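Local coordinates for protein HI_1472 (Haemophilus influenzae, PDB 3PSA), which captures molybdate or tungstate in the periplasm, but not sulfate or phosphate, and serves as the solute-binding subunit of MolBCA, a low-affinity molybdate importer, at residues A[23-28]-A[89-94]; A[235-240]-A[265-270]. All coordinates share one frame; numbering follows the deposited sequence.

Contact 1. Residues A[23-28]-A[89-94]; sequences VLQHQT and FVTNYA. With WO4 (tungstate(VI)ion), chain B.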
# COMPACT_ATOMS: atom_id res chain seq x y z
N VAL A 23 9.92 3.46 -12.59
CA VAL A 23 9.05 3.55 -11.44
C VAL A 23 9.78 3.16 -10.16
O VAL A 23 9.99 1.97 -9.89
CB VAL A 23 7.82 2.67 -11.65
CG1 VAL A 23 6.91 2.80 -10.45
CG2 VAL A 23 7.07 3.17 -12.93
N LEU A 24 10.16 4.18 -9.38
CA LEU A 24 10.98 3.91 -8.17
C LEU A 24 10.10 3.87 -6.90
O LEU A 24 10.49 4.37 -5.83
CB LEU A 24 12.17 4.89 -8.02
CG LEU A 24 13.18 4.99 -9.20
CD1 LEU A 24 14.20 6.02 -8.95
CD2 LEU A 24 13.91 3.70 -9.58
N GLN A 25 8.92 3.25 -7.00
CA GLN A 25 8.06 3.11 -5.82
C GLN A 25 7.16 1.95 -6.10
O GLN A 25 6.55 1.87 -7.20
CB GLN A 25 7.17 4.33 -5.63
CG GLN A 25 6.34 4.27 -4.35
CD GLN A 25 5.13 5.19 -4.37
OE1 GLN A 25 5.00 6.10 -3.52
NE2 GLN A 25 4.24 4.97 -5.31
N HIS A 26 7.06 1.04 -5.12
CA HIS A 26 6.29 -0.16 -5.30
C HIS A 26 4.77 0.08 -5.37
O HIS A 26 4.06 -0.64 -6.10
CB HIS A 26 6.65 -1.20 -4.21
CG HIS A 26 6.59 -0.67 -2.80
ND1 HIS A 26 7.47 0.28 -2.32
CD2 HIS A 26 5.83 -1.01 -1.74
CE1 HIS A 26 7.22 0.55 -1.06
NE2 HIS A 26 6.22 -0.22 -0.67
N GLN A 27 4.26 1.09 -4.67
CA GLN A 27 2.84 1.38 -4.72
C GLN A 27 2.44 1.86 -6.11
O GLN A 27 1.48 1.36 -6.66
CB GLN A 27 2.43 2.43 -3.70
CG GLN A 27 2.56 1.95 -2.27
CD GLN A 27 3.91 2.28 -1.62
OE1 GLN A 27 4.87 2.71 -2.30
NE2 GLN A 27 4.00 2.11 -0.27
N THR A 28 3.21 2.77 -6.70
CA THR A 28 2.92 3.23 -8.06
C THR A 28 3.08 2.04 -9.01
O THR A 28 2.27 1.86 -9.97
CB THR A 28 3.81 4.40 -8.48
OG1 THR A 28 3.49 5.54 -7.68
CG2 THR A 28 3.60 4.74 -9.94
N PHE A 89 8.84 8.06 -11.74
CA PHE A 89 7.97 8.17 -10.56
C PHE A 89 8.82 7.93 -9.31
O PHE A 89 9.54 6.93 -9.22
CB PHE A 89 6.85 7.13 -10.57
CG PHE A 89 5.79 7.39 -11.61
CD1 PHE A 89 4.62 8.08 -11.29
CD2 PHE A 89 5.95 6.94 -12.91
CE1 PHE A 89 3.63 8.33 -12.27
CE2 PHE A 89 4.95 7.19 -13.88
CZ PHE A 89 3.81 7.87 -13.54
N VAL A 90 8.68 8.80 -8.31
CA VAL A 90 9.39 8.56 -7.03
C VAL A 90 8.39 8.65 -5.87
O VAL A 90 7.30 9.21 -5.99
CB VAL A 90 10.53 9.59 -6.81
CG1 VAL A 90 11.57 9.53 -7.94
CG2 VAL A 90 9.97 11.02 -6.58
N THR A 91 8.77 8.10 -4.73
CA THR A 91 7.91 8.19 -3.56
C THR A 91 8.01 9.60 -2.97
O THR A 91 9.02 10.31 -3.11
CB THR A 91 8.24 7.08 -2.52
OG1 THR A 91 7.21 7.01 -1.51
CG2 THR A 91 9.56 7.38 -1.85
N ASN A 92 6.96 10.01 -2.27
CA ASN A 92 6.86 11.35 -1.77
C ASN A 92 7.97 11.77 -0.82
O ASN A 92 8.36 12.94 -0.81
CB ASN A 92 5.49 11.55 -1.14
CG ASN A 92 5.25 10.63 0.02
OD1 ASN A 92 5.12 9.40 -0.16
ND2 ASN A 92 5.19 11.20 1.23
N TYR A 93 8.51 10.81 -0.07
CA TYR A 93 9.59 11.15 0.88
C TYR A 93 10.99 10.98 0.26
O TYR A 93 12.00 11.05 0.96
CB TYR A 93 9.49 10.34 2.18
CG TYR A 93 9.61 8.82 2.00
CD1 TYR A 93 10.87 8.21 2.03
CD2 TYR A 93 8.48 8.00 1.84
CE1 TYR A 93 11.02 6.84 1.91
CE2 TYR A 93 8.62 6.60 1.68
CZ TYR A 93 9.91 6.03 1.71
OH TYR A 93 10.12 4.67 1.60
N ALA A 94 11.06 10.74 -1.06
CA ALA A 94 12.36 10.61 -1.72
C ALA A 94 13.22 11.82 -1.36
O ALA A 94 12.75 12.95 -1.42
CB ALA A 94 12.21 10.55 -3.26
W WO4 B . 4.65 0.72 3.01
O1 WO4 B . 5.93 2.12 2.81
O2 WO4 B . 5.28 -0.55 1.85
O3 WO4 B . 4.10 -0.35 4.45
O4 WO4 B . 3.15 1.34 2.30
O HOH W 1 11.35 6.82 -4.88
O HOH W 2 6.82 4.32 -1.01
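Leu-24 N donates to Phe-89 O at 2.8 Å, an N-H...O angle of 155°, and so joins two parallel strands just where they begin to part. One residue on, the backbones have spread too far for a direct bond, and a water fills the gap: it donates to Leu-24 O at 2.8 Å and accepts from Thr-91 N at 2.9 Å. Beside this seam the surfaces that meet are carbon, as suits a buried sheet. Val-23 CG2 lies alongside Phe-89 CD2 at 3.9 Å. Thr-28, from the first turn of helix 26-34, offers its methyl: chi1 of -66° sets OG1 beside the backbone N and CG2 anti to it, and CG2 lies over the face of the Phe-89 ring, 4.1 Å from the centroid, in a CH-pi contact. Phe-151 and Ile-147 of helix 132-151 also pack on that ring. The strands are central neighbours in the parallel sheet of one lobe of a two-lobed solute-binding protein, and their C-terminal ends face the ligand. Gln-25, at the N-cap position, sets its aliphatic CG against Thr-91 CB, while Thr-91 OG1 reaches Gln-27 OE1 through a second water. Gln-27 OE1 also lies 3.4 Å above the centre of the His-26 ring. The Gln-27 NE2 bond to tungstate O4 is weak. His-26 is the straighter donor: NE2, at the ring edge, meets tungstate O2 at 2.7 Å and 169°, in the imidazole plane. Tyr-196 OH, Arg-243 NH2 and the backbone nitrogens of Gly-279 and Tyr-280 complete the oxyanion's hydrogen bonds.

Contact 2. Residues A[235-240]-A[265-270]; sequences PAVILV and DKKVFL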
# COMPACT_ATOMS: atom_id res chain seq x y z
N PRO A 235 -2.44 -7.18 22.26
CA PRO A 235 -3.52 -7.19 21.25
C PRO A 235 -4.29 -8.51 21.21
O PRO A 235 -3.72 -9.56 21.51
CB PRO A 235 -2.77 -7.01 19.94
CG PRO A 235 -1.37 -7.63 20.22
CD PRO A 235 -1.09 -7.19 21.65
N ALA A 236 -5.56 -8.43 20.83
CA ALA A 236 -6.45 -9.60 20.70
C ALA A 236 -6.14 -10.46 19.49
O ALA A 236 -6.42 -11.65 19.52
CB ALA A 236 -7.88 -9.17 20.65
N VAL A 237 -5.52 -9.82 18.49
CA VAL A 237 -5.34 -10.36 17.14
C VAL A 237 -4.02 -9.79 16.63
O VAL A 237 -3.76 -8.60 16.81
CB VAL A 237 -6.46 -9.89 16.23
CG1 VAL A 237 -6.16 -10.25 14.79
CG2 VAL A 237 -7.82 -10.50 16.67
N ILE A 238 -3.15 -10.63 16.10
CA ILE A 238 -1.96 -10.12 15.41
C ILE A 238 -2.03 -10.47 13.95
O ILE A 238 -2.32 -11.61 13.57
CB ILE A 238 -0.66 -10.63 16.07
CG1 ILE A 238 -0.46 -9.97 17.44
CG2 ILE A 238 0.58 -10.44 15.16
CD1 ILE A 238 0.45 -10.88 18.33
N LEU A 239 -1.72 -9.47 13.13
CA LEU A 239 -1.76 -9.60 11.69
C LEU A 239 -0.36 -9.44 11.18
O LEU A 239 0.45 -8.73 11.79
CB LEU A 239 -2.68 -8.53 11.08
CG LEU A 239 -4.14 -8.58 11.58
CD1 LEU A 239 -4.87 -7.46 10.92
CD2 LEU A 239 -4.78 -9.90 11.18
N VAL A 240 -0.09 -10.20 10.11
CA VAL A 240 1.16 -10.10 9.33
C VAL A 240 0.83 -9.91 7.83
O VAL A 240 -0.01 -10.60 7.26
CB VAL A 240 1.98 -11.39 9.52
CG1 VAL A 240 3.29 -11.38 8.72
CG2 VAL A 240 2.25 -11.65 10.99
N ASP A 265 -4.95 -17.21 22.23
CA ASP A 265 -6.23 -17.41 21.52
C ASP A 265 -6.06 -17.92 20.08
O ASP A 265 -7.05 -18.16 19.37
CB ASP A 265 -7.01 -16.10 21.53
CG ASP A 265 -7.53 -15.73 22.89
OD1 ASP A 265 -7.49 -16.58 23.81
OD2 ASP A 265 -8.03 -14.61 23.04
N LYS A 266 -4.80 -18.08 19.67
CA LYS A 266 -4.43 -18.55 18.33
C LYS A 266 -5.00 -17.65 17.24
O LYS A 266 -5.63 -18.11 16.28
CB LYS A 266 -4.84 -20.01 18.11
CG LYS A 266 -4.61 -20.92 19.31
CD LYS A 266 -4.03 -22.21 18.87
CE LYS A 266 -4.46 -23.34 19.80
NZ LYS A 266 -3.43 -24.39 19.78
N LYS A 267 -4.83 -16.35 17.44
CA LYS A 267 -5.23 -15.36 16.46
C LYS A 267 -4.01 -14.60 15.94
O LYS A 267 -3.93 -13.38 16.03
CB LYS A 267 -6.33 -14.47 17.03
CG LYS A 267 -7.55 -15.31 17.38
CD LYS A 267 -8.74 -14.51 17.82
CE LYS A 267 -9.84 -15.48 18.22
NZ LYS A 267 -11.22 -14.93 18.14
N VAL A 268 -3.06 -15.36 15.39
CA VAL A 268 -1.97 -14.77 14.60
C VAL A 268 -2.19 -15.22 13.15
O VAL A 268 -2.13 -16.42 12.81
CB VAL A 268 -0.58 -15.17 15.11
CG1 VAL A 268 0.53 -14.42 14.36
CG2 VAL A 268 -0.47 -14.90 16.60
N PHE A 269 -2.52 -14.25 12.31
CA PHE A 269 -2.97 -14.51 10.93
C PHE A 269 -2.16 -13.82 9.85
O PHE A 269 -2.01 -12.59 9.89
CB PHE A 269 -4.41 -14.07 10.77
CG PHE A 269 -5.34 -14.77 11.68
CD1 PHE A 269 -5.32 -16.15 11.76
CD2 PHE A 269 -6.21 -14.05 12.48
CE1 PHE A 269 -6.17 -16.83 12.63
CE2 PHE A 269 -7.07 -14.72 13.36
CZ PHE A 269 -7.04 -16.11 13.42
N LEU A 270 -1.67 -14.61 8.87
CA LEU A 270 -1.03 -14.05 7.68
C LEU A 270 -2.16 -13.49 6.85
O LEU A 270 -3.17 -14.17 6.59
CB LEU A 270 -0.30 -15.12 6.86
CG LEU A 270 0.62 -14.60 5.72
CD1 LEU A 270 1.74 -13.65 6.20
CD2 LEU A 270 1.20 -15.74 4.85
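Ile-238 bonds to the neighbouring strand through both of its backbone polar atoms: its N donates to Lys-267 O at 2.9 Å, and its O accepts from Phe-269 N at the same length, each bond nearly straight. Val-240 N to Phe-269 O, at 3.1 Å, continues the parallel pairing. This is a beta-alpha-beta unit, with helices 247-252 and 261-264 in the crossover between strand 237-240 and the outermost strand 268-270. Beta-branched and leucine side chains suit the face toward the helices: Ile-238 CG2 and Val-268 CG1 lie side by side at 4.1 Å, and Val-240 CG1, anti to its own N (chi1 179°), meets Leu-270 CD1 at 3.7 Å. On the other face, Leu-239 CD2 rests against CB of the aromatic Phe-269 at 4.2 Å. Further out, Leu-263 packs on Ile-238 and Val-268, and Val-248 on Val-240 and Leu-270. Strand 184-188 flanks strand 237-240 on its other edge by backbone hydrogen bonds, Leu-239 with Tyr-187 among them. A Schellman motif at Lys-266 ends helix 261-264. Lys-267 follows: its extended chain leads away, so the ammonium can stay in solvent, while its CB lies 3.8 Å from Ala-236 O, a carbonyl buried here with no polar partner.

How the contacts relate
Both contacts join parallel strands next to each other in four-stranded sheets of the same 2-1-3-4 order, one on either side of the chain's centre, their own centres about 30 Å apart. Contact 1 is fully buried between two inner strands; contact 2 pairs an inner strand with an outermost one and is only partly buried, with the exposed Lys-267 at its margin. The chemistry follows the place. At the cleft, contact 1 has one direct backbone bond, water bridges and polar side chains carrying two ligand donors. Contact 2 relies on regular backbone bonds and aliphatic packing, with the Val-240 side chain still about 12 Å from the tungstate.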